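PDB 3KD4: putative protease from Parabacteroides distasonis ATCC 8503, which is of unproven function but is probably exported and may hydrolyse peptide bonds. Local coordinates for residues K10-A14 with Y25-M29; I71-P75 with V101-G105. All blocks are in the same frame, centred on the assembly; numbering follows the deposited sequence. Where two conformers were deposited one is given.

Contact 1: K10-A14 with Y25-M29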
# COMPACT_ATOMS: atom_id res chain seq x y z
N LYS A 10 9.14 3.98 -25.75
CA LYS A 10 7.79 3.50 -26.03
C LYS A 10 7.35 2.46 -25.03
O LYS A 10 8.15 1.61 -24.58
CB LYS A 10 7.74 2.85 -27.39
CG LYS A 10 7.92 3.85 -28.52
CD LYS A 10 7.52 3.22 -29.85
CE LYS A 10 8.00 4.07 -31.06
NZ LYS A 10 7.87 5.54 -30.81
N VAL A 11 6.08 2.56 -24.66
CA VAL A 11 5.36 1.53 -23.94
C VAL A 11 4.05 1.27 -24.72
O VAL A 11 3.34 2.22 -25.17
CB VAL A 11 5.09 1.98 -22.49
CG1 VAL A 11 4.21 1.00 -21.74
CG2 VAL A 11 6.44 2.19 -21.74
N SER A 12 3.72 -0.00 -24.89
CA SER A 12 2.41 -0.36 -25.46
C SER A 12 1.86 -1.53 -24.68
O SER A 12 2.56 -2.52 -24.47
CB SER A 12 2.56 -0.68 -26.95
OG SER A 12 1.29 -0.78 -27.56
N LYS A 13 0.63 -1.38 -24.16
CA LYS A 13 -0.03 -2.47 -23.43
C LYS A 13 -1.39 -2.68 -24.06
O LYS A 13 -2.10 -1.70 -24.36
CB LYS A 13 -0.17 -2.15 -21.95
CG LYS A 13 1.19 -2.05 -21.26
CD LYS A 13 1.12 -1.65 -19.82
CE LYS A 13 2.53 -1.79 -19.17
NZ LYS A 13 2.51 -1.40 -17.75
N ALA A 14 -1.74 -3.95 -24.28
CA ALA A 14 -2.99 -4.28 -24.94
C ALA A 14 -3.65 -5.42 -24.19
O ALA A 14 -3.00 -6.46 -23.97
CB ALA A 14 -2.75 -4.64 -26.42
N TYR A 25 -2.91 -10.54 -22.45
CA TYR A 25 -2.25 -9.28 -22.10
C TYR A 25 -0.90 -9.22 -22.85
O TYR A 25 -0.09 -10.14 -22.76
CB TYR A 25 -2.03 -9.18 -20.58
CG TYR A 25 -1.10 -8.05 -20.17
CD1 TYR A 25 -1.47 -6.73 -20.34
CD2 TYR A 25 0.18 -8.31 -19.62
CE1 TYR A 25 -0.63 -5.69 -19.97
CE2 TYR A 25 1.04 -7.24 -19.23
CZ TYR A 25 0.62 -5.95 -19.42
OH TYR A 25 1.40 -4.87 -19.06
N ARG A 26 -0.69 -8.19 -23.64
CA ARG A 26 0.53 -8.04 -24.41
C ARG A 26 1.21 -6.74 -24.03
O ARG A 26 0.56 -5.68 -23.99
CB ARG A 26 0.28 -8.08 -25.91
CG ARG A 26 1.58 -8.01 -26.75
CD ARG A 26 1.36 -8.42 -28.19
NE ARG A 26 2.65 -8.39 -28.93
CZ ARG A 26 2.78 -8.81 -30.18
NH1 ARG A 26 1.74 -9.33 -30.82
NH2 ARG A 26 3.96 -8.76 -30.77
N SER A 27 2.48 -6.84 -23.67
CA SER A 27 3.24 -5.69 -23.17
C SER A 27 4.49 -5.55 -23.97
O SER A 27 5.25 -6.51 -24.05
CB SER A 27 3.65 -5.89 -21.69
OG SER A 27 4.62 -4.93 -21.29
N SER A 28 4.69 -4.38 -24.62
CA SER A 28 6.00 -4.11 -25.25
C SER A 28 6.57 -2.83 -24.75
O SER A 28 5.83 -1.89 -24.35
CB SER A 28 5.99 -4.07 -26.79
OG SER A 28 5.16 -3.05 -27.20
N MSE A 29 7.88 -2.79 -24.74
CA MSE A 29 8.58 -1.62 -24.26
C MSE A 29 9.92 -1.43 -24.97
O MSE A 29 10.47 -2.37 -25.52
CB MSE A 29 8.74 -1.64 -22.74
CG MSE A 29 9.57 -2.76 -22.14
SE MSE A 29 11.48 -2.45 -22.37
CE MSE A 29 12.17 -3.45 -20.83
O HOH W 1 0.99 -4.16 -26.76
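Residues 10-14 and 25-29 are the paired arms of an antiparallel beta hairpin, strands 6-17 and 23-33, inside a mixed eight-stranded sheet; the segment axes approach to 4.8 Å at 176°. Backbone hydrogen bonds carry the pairing. Ser12 N reaches Ser28 O (2.9 Å) and Ser28 N returns to Ser12 O (2.8 Å); Ala14 N with Arg26 O and Arg26 N with Ala14 O, both 2.9 Å, close the second hydrogen-bonded pair. Of the non-hydrogen-bonded pairs, Lys13-Ser27 lies between these two and Val11-Met29 flanks them on the Ser12-Ser28 side; CA-H...O contacts add to the pairing, such as Met29 CA to Lys10 O at 3.3 Å.

Side chains alternate between the two faces. Val11, Lys13, Ser27 and selenomethionine Met29 share one, while Ser12, Ala14, Arg26 and Ser28 share the other, where Arg26 leads away to a salt bridge with Asp115 of strand 111-120. Lys13 likewise finds its charge partner elsewhere, in Glu132. Its aliphatic chain nevertheless passes close to the neighbouring strand, with Lys13 CE 3.3 Å from Tyr25 OH.

Contact 2: I71-P75 with V101-G105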
# COMPACT_ATOMS: atom_id res chain seq x y z
N ILE A 71 22.50 -5.17 -32.80
CA ILE A 71 21.37 -5.83 -32.12
C ILE A 71 21.91 -7.05 -31.39
O ILE A 71 22.55 -7.93 -31.99
CB ILE A 71 20.27 -6.27 -33.11
CG1 ILE A 71 19.71 -5.06 -33.89
CG2 ILE A 71 19.17 -7.12 -32.36
CD1 ILE A 71 18.84 -4.07 -33.08
N VAL A 72 21.66 -7.10 -30.08
CA VAL A 72 22.08 -8.21 -29.24
C VAL A 72 20.84 -8.92 -28.72
O VAL A 72 20.14 -8.43 -27.80
CB VAL A 72 23.00 -7.74 -28.08
CG1 VAL A 72 23.55 -8.95 -27.28
CG2 VAL A 72 24.16 -6.87 -28.59
N LYS A 73 20.55 -10.07 -29.32
CA LYS A 73 19.39 -10.86 -28.99
C LYS A 73 19.61 -11.55 -27.64
O LYS A 73 20.64 -12.09 -27.40
CB LYS A 73 19.16 -11.91 -30.11
CG LYS A 73 17.97 -12.86 -29.90
CD LYS A 73 17.85 -13.82 -31.09
CE LYS A 73 16.59 -14.64 -31.13
NZ LYS A 73 16.40 -15.35 -32.51
N THR A 74 18.63 -11.54 -26.77
CA THR A 74 18.74 -12.19 -25.49
C THR A 74 18.90 -13.69 -25.68
O THR A 74 18.04 -14.33 -26.31
CB THR A 74 17.50 -11.89 -24.62
OG1 THR A 74 17.25 -10.48 -24.65
CG2 THR A 74 17.71 -12.33 -23.14
N PRO A 75 20.02 -14.27 -25.16
CA PRO A 75 20.22 -15.71 -25.35
C PRO A 75 19.32 -16.49 -24.41
O PRO A 75 18.82 -15.93 -23.42
CB PRO A 75 21.70 -15.91 -24.97
CG PRO A 75 21.95 -14.89 -23.90
CD PRO A 75 21.09 -13.66 -24.35
N VAL A 101 14.15 -11.91 -17.11
CA VAL A 101 14.86 -11.70 -18.36
C VAL A 101 16.10 -10.85 -18.03
O VAL A 101 15.95 -9.71 -17.61
CB VAL A 101 13.98 -10.98 -19.36
CG1 VAL A 101 14.67 -10.86 -20.72
CG2 VAL A 101 12.61 -11.70 -19.51
N VAL A 102 17.29 -11.40 -18.23
CA VAL A 102 18.52 -10.63 -17.99
C VAL A 102 18.92 -9.97 -19.29
O VAL A 102 19.21 -10.64 -20.28
CB VAL A 102 19.67 -11.52 -17.47
CG1 VAL A 102 21.01 -10.70 -17.37
CG2 VAL A 102 19.30 -12.15 -16.10
N HIS A 103 18.88 -8.65 -19.32
CA HIS A 103 19.15 -7.92 -20.54
C HIS A 103 20.63 -7.91 -20.81
O HIS A 103 21.42 -7.46 -19.97
CB HIS A 103 18.59 -6.52 -20.42
CG HIS A 103 17.11 -6.53 -20.24
ND1 HIS A 103 16.29 -7.20 -21.11
CD2 HIS A 103 16.31 -6.03 -19.27
CE1 HIS A 103 15.04 -7.07 -20.71
NE2 HIS A 103 15.03 -6.38 -19.59
N THR A 104 21.02 -8.40 -21.98
CA THR A 104 22.41 -8.53 -22.31
C THR A 104 22.75 -7.49 -23.36
O THR A 104 21.88 -6.84 -23.95
CB THR A 104 22.78 -9.95 -22.83
OG1 THR A 104 22.14 -10.15 -24.09
CG2 THR A 104 22.35 -11.06 -21.84
N GLY A 105 24.05 -7.30 -23.55
CA GLY A 105 24.57 -6.32 -24.48
C GLY A 105 24.37 -4.88 -24.08
O GLY A 105 24.45 -3.99 -24.93
O HOH W 2 19.62 -9.08 -24.54
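A water-bridged packing contact, with no direct hydrogen bond between its segments, joins the end of edge strand 71-73 to the turn that follows strand 97-102. The two pieces run at 139° to each other; their nearest CA atoms, those of Val72 and Gly105, are 5.7 Å apart. Side chains fill part of the gap. Val72 points toward the turn and sets CG1 3.7 Å from Thr104 OG1 and 4.0 Å from Gly105 CA, while Pro75 CD touches the same Thr104 OG1 at 3.7 Å. Farther along, the methyl of Thr74 packs into the other segment, its CG2 lying 3.6 Å from Val102 O and 4.2 Å from Val101 CG1.

The contact spans two sheets of the region assigned to the DUF3857 family: strand 71-73 edges the mixed eight-stranded sheet, pairing with strand 55-65, whereas strand 97-102 is the middle strand of a three-stranded antiparallel sheet. Thr64 of strand 55-65 connects to both segments, through backbone bonding with Val72 and through its hydroxyl to Thr104 O.

Polar groups left between the segments meet at water 2. It accepts from Thr104 N at 3.0 Å, is hydrogen-bonded to Thr74 OG1 at 2.8 Å and donates a weak bond to Val72 O at 3.4 Å; Thr74 OG1 also bonds to Ser62 OG. Gly105 has a positive phi of 69°, and an ideal CB there would lie only 2.7 Å from Val72 CB, a clash that glycine avoids.

How the contacts relate
Contact 1 closes along the chain before contact 2 opens, and their centres lie about 19 Å apart. Both reach the mixed eight-stranded sheet, contact 1 within its interior and contact 2 at its edge: from strand 23-33 the order runs through 111-120 and 55-65 to 71-73. A more direct link is the packing of Met29 CE against His103 NE2 at 4.3 Å, which brings the 25-29 segment up to the three-stranded sheet's turn. No active site is identified nearby. Glycerol about 3 Å from the Arg26 side chain and phosphate about 4 Å from that of Lys10, both probably from the crystallisation liquor, lie beside contact 1.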